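Local coordinates for calcium-dependent protein kinase, putative (Plasmodium falciparum, PDB 3MSE) that probably phosphorylates serine and threonine residues of other proteins in response to calcium, which the EF-hand-bearing C-terminal part described here binds, at residues L56-I61 against A81-D86; A28-V33 against F114-K119; E43-L48 against T93-G98. One frame throughout, in Å; residues are numbered along the deposited sequence. Where two conformers were deposited one is given.

How the interactions relate
Helix 18-48 supplies one segment to interaction 2 and another, nearer its C-terminal end, to interaction 3. Interactions 1 and 3 lie in the same EF-hand pair, their centres about 10 Å apart, and they touch: Leu56 packs on Phe45 and Phe95, and Asn85 is within hydrogen-bonding reach of Glu94. Along the chain, interaction 1 is nested within the loop closed by interaction 3, which is itself nested within that of interaction 2. Interaction 2 stands apart, its centre about 35 Å from that of interaction 1 and about 27 Å from that of interaction 3. Helix 18-48 thus links the two calcium-binding regions, and all three contacts also meet the second subunit.

Interaction 1 (L56-I61 against A81-D86); sequences LSHREI and ALDIND. With CA (calcium ion), chain E.
His58 reaches over to Asp83 with its ring edge, and NE2 donates to OD2 across 2.9 Å. The bond is moderately bent, at 153°, and lies only slightly off the ring plane. It meets OD2 on the anti side, tilted well out of the carboxylate plane, which stands 78° from that of the imidazole. CG set opposite the carbonyl carbon (chi1 -74°) carries the ring to the acid. Beside this polar pair, Ile61 CD1 touches Leu82 CD1 at 4.0 Å.

Asp83, centre of an inverse gamma turn where helix 72-82 ends, is gripped by two backbone N-H groups just past the Asp83-Asp86 turn: Arg87 N gives to OD1 and Gly88 N to OD2. His58 stands in the first turn of a helix started by a capping box, Glu60 N giving to Ser57 OG and Ser57 N to Glu60 OE2. Glu60 OE1 and OE2 also chelate calcium, both at 2.6 Å, with the side chains of Asp49, Asn51 and Asn53 and the backbone O of Ser55.

The contact ties the first EF-hand's exiting helix to the end of the second's entering helix, beside the short antiparallel sheet of paired loops, where Leu56 bonds to Ile90; Leu48 of helix 18-48 backs Ile61.

Interaction 2 (A28-V33 against F114-K119); sequences AHELSV and FNKIDK. With CA (calcium ion), chain B.
Glu30 and Lys116 extend from opposite directions and meet in a salt bridge, with NZ of the lysine 3.3 Å from OE1 of the glutamate. As a hydrogen bond it is weak, and Glu30 OE2 stays farther from Lys116 NZ, at 3.8 Å, so one carboxylate oxygen carries most of the link. Glu30 has two conformers, and the bridge belongs to the one described. The lysine runs extended as far as CE and turns at its last torsion (53°) to bring NZ up to the acid.

Elsewhere in segment 114-119 the acceptors are held more firmly. Asp118 OD2 binds calcium at 2.3 Å, where Asp122, Asp129 and the backbone O of Tyr124 are further ligands and two waters also coordinate; its OD1 accepts from Gly123 N. This is the opening position of an EF-hand loop, reached as helix 109-117 ends in an inverse gamma turn centred on Asp118. Lys119 NZ is bonded to Ser132 OG in helix 127-133.

Ile117 packs on Ile23 and Ile26, and Lys116 touches Ile26, so the same two helices also meet through side-chain packing. A single weak ion pair at the surface, made by a lysine two residues before a calcium ligand, suggests a modest electrostatic tie that would probably be sensitive to ionic strength.

Interaction 3 (E43-L48 against T93-G98); sequences ELFYKL and TEFMAG
Phe95 enters between three side chains of segment 43-48 and meets each of them differently. Leu44 lies near the plane of the Phe95 ring, where its CD2 comes within 3.7 Å of CZ at the ring edge. Leu48 places CD1 3.8 Å from Phe95 CE2, at a slant that is neither over the face nor at the edge. Taken as whole side chains, both leucines cross the phenylalanine at about a right angle.

Phe45 completes the group closer to the base of that ring. The two aromatics cross at a slant, with Phe95 CD1 in the plane of the Phe45 ring at its edge and 3.9 Å from Phe45 CD1. In Phe95, CG lies anti to the backbone N (chi1 -180°), and this extends the ring away from helix 92-99 toward the other helix.

Such a cluster of aliphatic and aromatic side chains is characteristic of the hydrophobic core of paired EF-hands, in which the entering helix of the first hand, here the end of helix 18-48, packs against the exiting helix of the second, here 92-99. The axes of segments 43-48 and 93-98 approach to 10.9 Å at an angle of 124°, with the Phe95 ring lying between them.

Ile41, one turn earlier in helix 18-48, also packs on Phe95, while Leu56 and Val64 touch Leu48. Beyond Leu48, Asp49 begins the calcium-binding loop, and Ile2 of the second subunit packs on Leu44.

Interaction 1 (L56-I61 against A81-D86)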
ATOM      1  N   LEU A  56       6.121  -9.085  20.888  1.00 37.84           N
ATOM      2  CA  LEU A  56       5.147 -10.038  21.447  1.00 37.07           C
ATOM      3  C   LEU A  56       5.771 -11.361  21.814  1.00 35.44           C
ATOM      4  O   LEU A  56       6.338 -12.037  20.964  1.00 35.95           O
ATOM      5  CB  LEU A  56       3.983 -10.285  20.465  1.00 36.60           C
ATOM      6  CG  LEU A  56       3.114  -9.092  20.074  1.00 36.66           C
ATOM      7  CD1 LEU A  56       1.933  -9.537  19.217  1.00 35.76           C
ATOM      8  CD2 LEU A  56       2.637  -8.338  21.303  1.00 36.86           C
ATOM      9  N   SER A  57       5.664 -11.748  23.082  1.00 34.59           N
ATOM     10  CA  SER A  57       6.104 -13.084  23.470  1.00 34.16           C
ATOM     11  C   SER A  57       5.060 -14.130  23.037  1.00 33.61           C
ATOM     12  O   SER A  57       3.944 -13.772  22.674  1.00 33.47           O
ATOM     13  CB  SER A  57       6.355 -13.177  24.974  1.00 34.09           C
ATOM     14  OG  SER A  57       5.140 -13.159  25.701  1.00 34.56           O
ATOM     15  N   HIS A  58       5.424 -15.410  23.085  1.00 33.48           N
ATOM     16  CA  HIS A  58       4.448 -16.479  22.815  1.00 33.97           C
ATOM     17  C   HIS A  58       3.258 -16.397  23.778  1.00 34.05           C
ATOM     18  O   HIS A  58       2.097 -16.452  23.347  1.00 34.16           O
ATOM     19  CB  HIS A  58       5.115 -17.866  22.834  1.00 33.38           C
ATOM     20  CG  HIS A  58       5.966 -18.146  21.625  1.00 34.24           C
ATOM     21  ND1 HIS A  58       6.244 -19.426  21.184  1.00 35.32           N
ATOM     22  CD2 HIS A  58       6.593 -17.310  20.761  1.00 35.21           C
ATOM     23  CE1 HIS A  58       7.017 -19.366  20.115  1.00 35.45           C
ATOM     24  NE2 HIS A  58       7.243 -18.094  19.836  1.00 35.53           N
ATOM     25  N   ARG A  59       3.547 -16.242  25.065  0.50 34.16           N
ATOM     26  CA  ARG A  59       2.502 -16.136  26.090  0.50 34.20           C
ATOM     27  C   ARG A  59       1.542 -14.973  25.853  0.50 34.23           C
ATOM     28  O   ARG A  59       0.324 -15.142  25.954  0.50 34.00           O
ATOM     29  CB  ARG A  59       3.118 -16.033  27.489  0.50 34.10           C
ATOM     30  CG  ARG A  59       2.101 -15.766  28.593  0.50 34.12           C
ATOM     31  CD  ARG A  59       2.791 -15.394  29.903  0.50 32.84           C
ATOM     32  NE  ARG A  59       3.491 -14.114  29.788  0.50 32.25           N
ATOM     33  CZ  ARG A  59       2.896 -12.954  29.514  0.50 30.27           C
ATOM     34  NH1 ARG A  59       1.575 -12.899  29.300  0.50 28.95           N
ATOM     35  NH2 ARG A  59       3.626 -11.851  29.438  0.50 26.78           N
ATOM     36  N   GLU A  60       2.083 -13.793  25.541  1.00 34.39           N
ATOM     37  CA  GLU A  60       1.233 -12.611  25.282  1.00 33.76           C
ATOM     38  C   GLU A  60       0.175 -12.869  24.202  1.00 33.17           C
ATOM     39  O   GLU A  60      -0.972 -12.421  24.325  1.00 32.84           O
ATOM     40  CB  GLU A  60       2.062 -11.380  24.880  1.00 34.07           C
ATOM     41  CG  GLU A  60       2.839 -10.730  26.057  1.00 35.62           C
ATOM     42  CD  GLU A  60       3.732  -9.563  25.616  1.00 36.18           C
ATOM     43  OE1 GLU A  60       4.024  -8.691  26.457  1.00 38.05           O
ATOM     44  OE2 GLU A  60       4.135  -9.494  24.428  1.00 36.13           O
ATOM     45  N   ILE A  61       0.575 -13.557  23.137  1.00 31.74           N
ATOM     46  CA  ILE A  61      -0.343 -13.893  22.054  1.00 31.66           C
ATOM     47  C   ILE A  61      -1.253 -15.065  22.505  1.00 31.84           C
ATOM     48  O   ILE A  61      -2.462 -15.050  22.277  1.00 31.59           O
ATOM     49  CB  ILE A  61       0.441 -14.282  20.776  1.00 31.02           C
ATOM     50  CG1 ILE A  61       1.233 -13.077  20.248  1.00 31.12           C
ATOM     51  CG2 ILE A  61      -0.472 -14.817  19.683  1.00 30.32           C
ATOM     52  CD1 ILE A  61       2.169 -13.443  19.120  1.00 29.38           C
ATOM     53  N   ALA A  81       4.389 -20.148  12.945  1.00 34.24           N
ATOM     54  CA  ALA A  81       4.355 -19.422  11.669  1.00 34.72           C
ATOM     55  C   ALA A  81       4.763 -17.940  11.820  1.00 35.24           C
ATOM     56  O   ALA A  81       5.518 -17.398  10.991  1.00 35.15           O
ATOM     57  CB  ALA A  81       2.968 -19.527  11.039  1.00 34.22           C
ATOM     58  N   LEU A  82       4.247 -17.300  12.865  1.00 35.28           N
ATOM     59  CA  LEU A  82       4.565 -15.919  13.180  1.00 36.58           C
ATOM     60  C   LEU A  82       6.045 -15.739  13.549  1.00 37.58           C
ATOM     61  O   LEU A  82       6.687 -14.813  13.055  1.00 38.07           O
ATOM     62  CB  LEU A  82       3.710 -15.414  14.346  1.00 35.99           C
ATOM     63  CG  LEU A  82       2.217 -15.168  14.115  1.00 34.85           C
ATOM     64  CD1 LEU A  82       1.637 -14.544  15.356  1.00 29.34           C
ATOM     65  CD2 LEU A  82       1.964 -14.272  12.857  1.00 33.21           C
ATOM     66  N   ASP A  83       6.557 -16.624  14.404  1.00 38.74           N
ATOM     67  CA  ASP A  83       7.937 -16.547  14.913  1.00 40.44           C
ATOM     68  C   ASP A  83       8.888 -17.063  13.834  1.00 41.13           C
ATOM     69  O   ASP A  83       9.482 -18.144  13.934  1.00 40.55           O
ATOM     70  CB  ASP A  83       8.095 -17.334  16.220  1.00 40.40           C
ATOM     71  CG  ASP A  83       9.316 -16.886  17.046  1.00 42.88           C
ATOM     72  OD1 ASP A  83      10.074 -15.987  16.588  1.00 44.46           O
ATOM     73  OD2 ASP A  83       9.511 -17.440  18.156  1.00 42.86           O
ATOM     74  N   ILE A  84       9.017 -16.252  12.795  1.00 42.39           N
ATOM     75  CA  ILE A  84       9.704 -16.654  11.586  1.00 44.73           C
ATOM     76  C   ILE A  84      11.211 -16.816  11.810  1.00 46.21           C
ATOM     77  O   ILE A  84      11.865 -17.617  11.130  1.00 46.31           O
ATOM     78  CB  ILE A  84       9.311 -15.698  10.430  1.00 45.09           C
ATOM     79  CG1 ILE A  84       9.032 -16.486   9.166  1.00 45.57           C
ATOM     80  CG2 ILE A  84      10.257 -14.479  10.269  1.00 45.15           C
ATOM     81  CD1 ILE A  84       7.880 -15.943   8.471  1.00 45.47           C
ATOM     82  N   ASN A  85      11.724 -16.101  12.812  1.00 47.43           N
ATOM     83  CA  ASN A  85      13.123 -16.190  13.223  1.00 49.46           C
ATOM     84  C   ASN A  85      13.345 -17.121  14.412  1.00 50.21           C
ATOM     85  O   ASN A  85      14.481 -17.256  14.893  1.00 50.43           O
ATOM     86  CB  ASN A  85      13.662 -14.787  13.533  1.00 49.56           C
ATOM     87  CG  ASN A  85      13.936 -13.985  12.276  1.00 51.34           C
ATOM     88  OD1 ASN A  85      14.854 -14.307  11.526  1.00 54.48           O
ATOM     89  ND2 ASN A  85      13.138 -12.949  12.029  1.00 50.71           N
ATOM     90  N   ASP A  86      12.272 -17.780  14.856  0.50 50.61           N
ATOM     91  CA  ASP A  86      12.304 -18.651  16.030  0.50 51.01           C
ATOM     92  C   ASP A  86      13.048 -17.979  17.193  0.50 51.14           C
ATOM     93  O   ASP A  86      13.969 -18.559  17.770  0.50 51.37           O
ATOM     94  CB  ASP A  86      12.938 -20.002  15.684  0.50 51.20           C
ATOM     95  CG  ASP A  86      12.578 -21.097  16.680  0.50 51.83           C
ATOM     96  OD1 ASP A  86      11.568 -20.944  17.404  0.50 51.92           O
ATOM     97  OD2 ASP A  86      13.304 -22.116  16.729  0.50 51.51           O
TER
HETATM   98 CA    CA E 183       5.686  -7.464  24.926  1.00 34.59          CA
HETATM   99  O   HOH W   1       6.709  -8.918  25.499  1.00 27.76           O

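Interaction 2 (A28-V33 against F114-K119)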
ATOM      1  N   ALA A  28      -5.534   7.292  -3.567  1.00 40.32           N
ATOM      2  CA  ALA A  28      -5.433   7.782  -2.196  1.00 41.23           C
ATOM      3  C   ALA A  28      -6.486   7.140  -1.305  1.00 42.31           C
ATOM      4  O   ALA A  28      -6.228   6.857  -0.128  1.00 41.82           O
ATOM      5  CB  ALA A  28      -5.565   9.284  -2.151  1.00 40.68           C
ATOM      6  N   HIS A  29      -7.679   6.940  -1.858  1.00 44.05           N
ATOM      7  CA  HIS A  29      -8.713   6.229  -1.124  1.00 46.01           C
ATOM      8  C   HIS A  29      -8.277   4.797  -0.770  1.00 46.51           C
ATOM      9  O   HIS A  29      -8.503   4.346   0.352  1.00 46.40           O
ATOM     10  CB  HIS A  29     -10.067   6.213  -1.843  1.00 46.30           C
ATOM     11  CG  HIS A  29     -11.125   5.516  -1.046  1.00 48.87           C
ATOM     12  ND1 HIS A  29     -11.585   4.253  -1.358  1.00 51.80           N
ATOM     13  CD2 HIS A  29     -11.735   5.865   0.113  1.00 50.07           C
ATOM     14  CE1 HIS A  29     -12.469   3.874  -0.450  1.00 52.30           C
ATOM     15  NE2 HIS A  29     -12.575   4.832   0.455  1.00 51.49           N
ATOM     16  N   GLU A  30      -7.644   4.123  -1.728  0.50 47.11           N
ATOM     17  CA  GLU A  30      -7.113   2.776  -1.542  0.50 48.09           C
ATOM     18  C   GLU A  30      -5.999   2.685  -0.484  0.50 48.58           C
ATOM     19  O   GLU A  30      -5.832   1.639   0.141  0.50 48.71           O
ATOM     20  CB  GLU A  30      -6.647   2.193  -2.883  0.50 48.13           C
ATOM     21  CG  GLU A  30      -7.476   1.009  -3.385  0.50 49.54           C
ATOM     22  CD  GLU A  30      -8.856   1.395  -3.894  0.50 50.71           C
ATOM     23  OE1 GLU A  30      -8.974   1.764  -5.088  0.50 51.06           O
ATOM     24  OE2 GLU A  30      -9.825   1.305  -3.108  0.50 50.35           O
ATOM     25  N   LEU A  31      -5.252   3.774  -0.290  1.00 48.74           N
ATOM     26  CA  LEU A  31      -4.220   3.873   0.758  1.00 49.27           C
ATOM     27  C   LEU A  31      -4.852   4.064   2.126  1.00 49.41           C
ATOM     28  O   LEU A  31      -4.373   3.542   3.135  1.00 49.60           O
ATOM     29  CB  LEU A  31      -3.257   5.048   0.506  1.00 49.61           C
ATOM     30  CG  LEU A  31      -1.930   4.825  -0.222  1.00 50.61           C
ATOM     31  CD1 LEU A  31      -1.094   6.070  -0.114  1.00 52.65           C
ATOM     32  CD2 LEU A  31      -1.152   3.665   0.361  1.00 51.51           C
ATOM     33  N   SER A  32      -5.922   4.843   2.147  1.00 49.07           N
ATOM     34  CA  SER A  32      -6.702   5.043   3.341  1.00 49.28           C
ATOM     35  C   SER A  32      -7.282   3.708   3.847  1.00 48.85           C
ATOM     36  O   SER A  32      -7.263   3.432   5.044  1.00 48.79           O
ATOM     37  CB  SER A  32      -7.824   6.021   3.033  1.00 49.13           C
ATOM     38  OG  SER A  32      -8.231   6.657   4.219  1.00 51.96           O
ATOM     39  N   VAL A  33      -7.788   2.892   2.925  1.00 48.83           N
ATOM     40  CA  VAL A  33      -8.417   1.608   3.266  1.00 48.88           C
ATOM     41  C   VAL A  33      -7.360   0.701   3.874  1.00 48.80           C
ATOM     42  O   VAL A  33      -7.522   0.209   4.983  1.00 48.69           O
ATOM     43  CB  VAL A  33      -9.083   0.951   2.033  1.00 49.06           C
ATOM     44  CG1 VAL A  33      -9.421  -0.538   2.299  1.00 49.89           C
ATOM     45  CG2 VAL A  33     -10.336   1.729   1.623  1.00 48.12           C
ATOM     46  N   PHE A 114      -7.613   2.076 -12.539  1.00 46.54           N
ATOM     47  CA  PHE A 114      -8.045   1.837 -13.908  1.00 46.93           C
ATOM     48  C   PHE A 114      -9.377   1.076 -13.950  1.00 46.95           C
ATOM     49  O   PHE A 114     -10.280   1.448 -14.691  1.00 46.63           O
ATOM     50  CB  PHE A 114      -6.965   1.057 -14.666  1.00 46.83           C
ATOM     51  CG  PHE A 114      -7.308   0.782 -16.097  1.00 47.25           C
ATOM     52  CD1 PHE A 114      -6.903   1.658 -17.099  1.00 47.06           C
ATOM     53  CD2 PHE A 114      -8.031  -0.358 -16.449  1.00 48.48           C
ATOM     54  CE1 PHE A 114      -7.222   1.420 -18.426  1.00 47.87           C
ATOM     55  CE2 PHE A 114      -8.353  -0.617 -17.791  1.00 48.63           C
ATOM     56  CZ  PHE A 114      -7.948   0.275 -18.777  1.00 48.81           C
ATOM     57  N   ASN A 115      -9.485   0.014 -13.152  1.00 47.74           N
ATOM     58  CA  ASN A 115     -10.700  -0.809 -13.120  1.00 48.38           C
ATOM     59  C   ASN A 115     -11.906  -0.035 -12.648  1.00 48.35           C
ATOM     60  O   ASN A 115     -12.990  -0.205 -13.191  1.00 49.08           O
ATOM     61  CB  ASN A 115     -10.505  -2.068 -12.268  1.00 48.66           C
ATOM     62  CG  ASN A 115      -9.706  -3.142 -12.995  1.00 49.09           C
ATOM     63  OD1 ASN A 115      -9.648  -3.161 -14.225  1.00 52.24           O
ATOM     64  ND2 ASN A 115      -9.082  -4.025 -12.243  1.00 47.74           N
ATOM     65  N   LYS A 116     -11.721   0.831 -11.651  1.00 48.20           N
ATOM     66  CA  LYS A 116     -12.810   1.700 -11.202  1.00 47.91           C
ATOM     67  C   LYS A 116     -13.278   2.655 -12.292  1.00 47.13           C
ATOM     68  O   LYS A 116     -14.467   2.931 -12.399  1.00 46.79           O
ATOM     69  CB  LYS A 116     -12.429   2.469  -9.943  1.00 48.34           C
ATOM     70  CG  LYS A 116     -12.492   1.612  -8.696  1.00 50.48           C
ATOM     71  CD  LYS A 116     -12.432   2.438  -7.429  1.00 53.43           C
ATOM     72  CE  LYS A 116     -12.705   1.558  -6.204  1.00 56.01           C
ATOM     73  NZ  LYS A 116     -11.807   0.354  -6.158  1.00 57.73           N
ATOM     74  N   ILE A 117     -12.347   3.134 -13.111  1.00 46.42           N
ATOM     75  CA  ILE A 117     -12.675   4.095 -14.164  1.00 46.28           C
ATOM     76  C   ILE A 117     -13.362   3.432 -15.372  1.00 47.26           C
ATOM     77  O   ILE A 117     -14.263   4.004 -15.971  1.00 46.72           O
ATOM     78  CB  ILE A 117     -11.431   4.912 -14.607  1.00 45.80           C
ATOM     79  CG1 ILE A 117     -10.898   5.764 -13.434  1.00 44.13           C
ATOM     80  CG2 ILE A 117     -11.766   5.813 -15.783  1.00 44.63           C
ATOM     81  CD1 ILE A 117      -9.465   6.277 -13.636  1.00 40.33           C
ATOM     82  N   ASP A 118     -12.908   2.232 -15.719  1.00 48.42           N
ATOM     83  CA  ASP A 118     -13.492   1.442 -16.793  1.00 50.13           C
ATOM     84  C   ASP A 118     -14.829   0.861 -16.290  1.00 51.43           C
ATOM     85  O   ASP A 118     -14.889  -0.292 -15.853  1.00 51.22           O
ATOM     86  CB  ASP A 118     -12.498   0.338 -17.157  1.00 50.03           C
ATOM     87  CG  ASP A 118     -13.025  -0.624 -18.201  1.00 50.28           C
ATOM     88  OD1 ASP A 118     -12.500  -1.760 -18.231  1.00 50.14           O
ATOM     89  OD2 ASP A 118     -13.933  -0.251 -18.985  1.00 48.61           O
ATOM     90  N   LYS A 119     -15.883   1.676 -16.330  1.00 52.87           N
ATOM     91  CA  LYS A 119     -17.172   1.314 -15.713  1.00 54.82           C
ATOM     92  C   LYS A 119     -17.686  -0.032 -16.226  1.00 56.00           C
ATOM     93  O   LYS A 119     -18.154  -0.863 -15.445  1.00 56.15           O
ATOM     94  CB  LYS A 119     -18.241   2.393 -15.962  1.00 54.57           C
ATOM     95  CG  LYS A 119     -18.107   3.674 -15.147  1.00 53.62           C
ATOM     96  CD  LYS A 119     -19.026   4.788 -15.724  1.00 51.21           C
ATOM     97  CE  LYS A 119     -20.427   4.862 -15.049  1.00 48.90           C
ATOM     98  NZ  LYS A 119     -21.301   6.067 -15.455  1.00 39.17           N
TER
HETATM   99 CA    CA B 180     -14.566   1.169 -20.703  1.00 55.45          CA
HETATM  100  O   HOH W   2     -16.576   1.272 -19.573  1.00 55.59           O
HETATM  101  O   HOH W   3     -15.269   2.134 -22.294  1.00 55.45           O

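Interaction 3 (E43-L48 against T93-G98)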
ATOM      1  N   GLU A  43      -3.494  -1.353  16.795  1.00 46.40           N
ATOM      2  CA  GLU A  43      -4.188  -1.319  18.071  1.00 46.59           C
ATOM      3  C   GLU A  43      -4.213  -2.702  18.720  1.00 46.13           C
ATOM      4  O   GLU A  43      -4.095  -2.826  19.938  1.00 46.13           O
ATOM      5  CB  GLU A  43      -5.595  -0.740  17.923  1.00 46.84           C
ATOM      6  CG  GLU A  43      -5.646   0.788  18.092  0.50 48.52           C
ATOM      7  CD  GLU A  43      -5.410   1.233  19.537  0.50 50.59           C
ATOM      8  OE1 GLU A  43      -6.349   1.137  20.362  0.50 50.71           O
ATOM      9  OE2 GLU A  43      -4.285   1.682  19.849  0.50 51.33           O
ATOM     10  N   LEU A  44      -4.335  -3.736  17.891  1.00 45.63           N
ATOM     11  CA  LEU A  44      -4.276  -5.106  18.373  1.00 44.99           C
ATOM     12  C   LEU A  44      -2.917  -5.396  18.992  1.00 44.27           C
ATOM     13  O   LEU A  44      -2.831  -5.899  20.113  1.00 43.67           O
ATOM     14  CB  LEU A  44      -4.574  -6.080  17.239  1.00 45.28           C
ATOM     15  CG  LEU A  44      -4.881  -7.530  17.618  1.00 46.32           C
ATOM     16  CD1 LEU A  44      -6.156  -7.610  18.466  1.00 46.93           C
ATOM     17  CD2 LEU A  44      -5.011  -8.367  16.342  1.00 45.97           C
ATOM     18  N   PHE A  45      -1.859  -5.042  18.270  1.00 43.91           N
ATOM     19  CA  PHE A  45      -0.490  -5.223  18.755  1.00 44.11           C
ATOM     20  C   PHE A  45      -0.277  -4.549  20.117  1.00 44.76           C
ATOM     21  O   PHE A  45       0.334  -5.126  21.006  1.00 44.63           O
ATOM     22  CB  PHE A  45       0.513  -4.676  17.719  1.00 43.75           C
ATOM     23  CG  PHE A  45       1.946  -4.857  18.106  1.00 43.36           C
ATOM     24  CD1 PHE A  45       2.641  -5.998  17.721  1.00 43.25           C
ATOM     25  CD2 PHE A  45       2.612  -3.883  18.851  1.00 42.89           C
ATOM     26  CE1 PHE A  45       3.975  -6.183  18.081  1.00 42.88           C
ATOM     27  CE2 PHE A  45       3.950  -4.059  19.214  1.00 43.54           C
ATOM     28  CZ  PHE A  45       4.627  -5.218  18.827  1.00 43.02           C
ATOM     29  N   TYR A  46      -0.790  -3.327  20.260  1.00 45.77           N
ATOM     30  CA  TYR A  46      -0.656  -2.551  21.486  1.00 47.11           C
ATOM     31  C   TYR A  46      -1.331  -3.260  22.668  1.00 46.67           C
ATOM     32  O   TYR A  46      -0.775  -3.300  23.762  1.00 46.63           O
ATOM     33  CB  TYR A  46      -1.215  -1.125  21.295  1.00 47.65           C
ATOM     34  CG  TYR A  46      -0.983  -0.195  22.480  1.00 50.73           C
ATOM     35  CD1 TYR A  46       0.181   0.580  22.567  1.00 53.54           C
ATOM     36  CD2 TYR A  46      -1.930  -0.087  23.507  1.00 54.17           C
ATOM     37  CE1 TYR A  46       0.405   1.432  23.648  1.00 56.05           C
ATOM     38  CE2 TYR A  46      -1.720   0.765  24.600  1.00 56.31           C
ATOM     39  CZ  TYR A  46      -0.549   1.516  24.659  1.00 57.40           C
ATOM     40  OH  TYR A  46      -0.334   2.356  25.724  1.00 59.07           O
ATOM     41  N   LYS A  47      -2.515  -3.825  22.443  1.00 46.62           N
ATOM     42  CA  LYS A  47      -3.214  -4.574  23.497  1.00 46.32           C
ATOM     43  C   LYS A  47      -2.499  -5.865  23.883  1.00 45.40           C
ATOM     44  O   LYS A  47      -2.433  -6.196  25.064  1.00 45.19           O
ATOM     45  CB  LYS A  47      -4.678  -4.831  23.123  1.00 47.22           C
ATOM     46  CG  LYS A  47      -5.524  -3.551  23.153  1.00 49.78           C
ATOM     47  CD  LYS A  47      -6.745  -3.648  22.232  1.00 54.01           C
ATOM     48  CE  LYS A  47      -7.404  -2.274  22.030  1.00 56.76           C
ATOM     49  NZ  LYS A  47      -6.426  -1.290  21.434  1.00 59.39           N
ATOM     50  N   LEU A  48      -1.918  -6.573  22.913  1.00 44.24           N
ATOM     51  CA  LEU A  48      -1.221  -7.826  23.237  1.00 43.48           C
ATOM     52  C   LEU A  48       0.071  -7.613  24.007  1.00 43.25           C
ATOM     53  O   LEU A  48       0.463  -8.444  24.831  1.00 42.06           O
ATOM     54  CB  LEU A  48      -0.934  -8.665  21.989  1.00 43.49           C
ATOM     55  CG  LEU A  48      -2.077  -9.046  21.047  1.00 44.20           C
ATOM     56  CD1 LEU A  48      -1.700 -10.289  20.266  1.00 43.08           C
ATOM     57  CD2 LEU A  48      -3.356  -9.264  21.814  1.00 44.22           C
ATOM     58  N   THR A  93       6.416  -6.201  12.692  1.00 37.41           N
ATOM     59  CA  THR A  93       6.379  -6.586  11.285  1.00 37.19           C
ATOM     60  C   THR A  93       5.945  -8.048  11.105  1.00 35.65           C
ATOM     61  O   THR A  93       5.168  -8.359  10.219  1.00 34.89           O
ATOM     62  CB  THR A  93       7.757  -6.307  10.607  1.00 37.00           C
ATOM     63  OG1 THR A  93       7.970  -4.896  10.639  1.00 40.00           O
ATOM     64  CG2 THR A  93       7.758  -6.762   9.152  1.00 37.39           C
ATOM     65  N   GLU A  94       6.478  -8.931  11.934  1.00 35.23           N
ATOM     66  CA  GLU A  94       6.124 -10.357  11.876  1.00 35.33           C
ATOM     67  C   GLU A  94       4.658 -10.653  12.250  1.00 34.53           C
ATOM     68  O   GLU A  94       4.022 -11.538  11.643  1.00 34.21           O
ATOM     69  CB  GLU A  94       7.088 -11.170  12.722  1.00 36.14           C
ATOM     70  CG  GLU A  94       8.542 -11.058  12.194  1.00 39.09           C
ATOM     71  CD  GLU A  94       9.595 -11.475  13.214  1.00 45.45           C
ATOM     72  OE1 GLU A  94      10.795 -11.424  12.857  1.00 48.15           O
ATOM     73  OE2 GLU A  94       9.245 -11.864  14.358  1.00 46.64           O
ATOM     74  N   PHE A  95       4.139  -9.891  13.210  1.00 33.28           N
ATOM     75  CA  PHE A  95       2.766 -10.015  13.684  1.00 33.66           C
ATOM     76  C   PHE A  95       1.855  -9.569  12.566  1.00 33.94           C
ATOM     77  O   PHE A  95       0.872 -10.217  12.229  1.00 33.51           O
ATOM     78  CB  PHE A  95       2.534  -9.133  14.921  1.00 32.85           C
ATOM     79  CG  PHE A  95       1.125  -9.210  15.486  1.00 31.99           C
ATOM     80  CD1 PHE A  95       0.274  -8.114  15.418  1.00 31.76           C
ATOM     81  CD2 PHE A  95       0.662 -10.381  16.100  1.00 31.92           C
ATOM     82  CE1 PHE A  95      -1.022  -8.176  15.962  1.00 34.72           C
ATOM     83  CE2 PHE A  95      -0.641 -10.457  16.641  1.00 32.10           C
ATOM     84  CZ  PHE A  95      -1.473  -9.371  16.581  1.00 30.55           C
ATOM     85  N   MET A  96       2.214  -8.448  11.969  1.00 34.01           N
ATOM     86  CA  MET A  96       1.390  -7.848  10.972  1.00 35.04           C
ATOM     87  C   MET A  96       1.365  -8.653   9.657  1.00 34.30           C
ATOM     88  O   MET A  96       0.333  -8.702   8.960  1.00 34.12           O
ATOM     89  CB  MET A  96       1.815  -6.385  10.834  1.00 36.67           C
ATOM     90  CG  MET A  96       2.331  -6.009   9.537  1.00 42.23           C
ATOM     91  SD  MET A  96       0.890  -5.267   8.852  1.00 53.67           S
ATOM     92  CE  MET A  96       1.289  -5.567   7.142  1.00 50.67           C
ATOM     93  N   ALA A  97       2.470  -9.320   9.346  1.00 33.32           N
ATOM     94  CA  ALA A  97       2.528 -10.235   8.218  1.00 33.99           C
ATOM     95  C   ALA A  97       1.462 -11.355   8.311  1.00 34.10           C
ATOM     96  O   ALA A  97       0.897 -11.749   7.312  1.00 34.27           O
ATOM     97  CB  ALA A  97       3.911 -10.846   8.114  1.00 33.79           C
ATOM     98  N   GLY A  98       1.209 -11.850   9.515  1.00 34.12           N
ATOM     99  CA  GLY A  98       0.252 -12.938   9.706  1.00 34.87           C
ATOM    100  C   GLY A  98      -1.181 -12.475   9.866  1.00 35.15           C
ATOM    101  O   GLY A  98      -2.096 -13.290   9.721  1.00 35.81           O
TER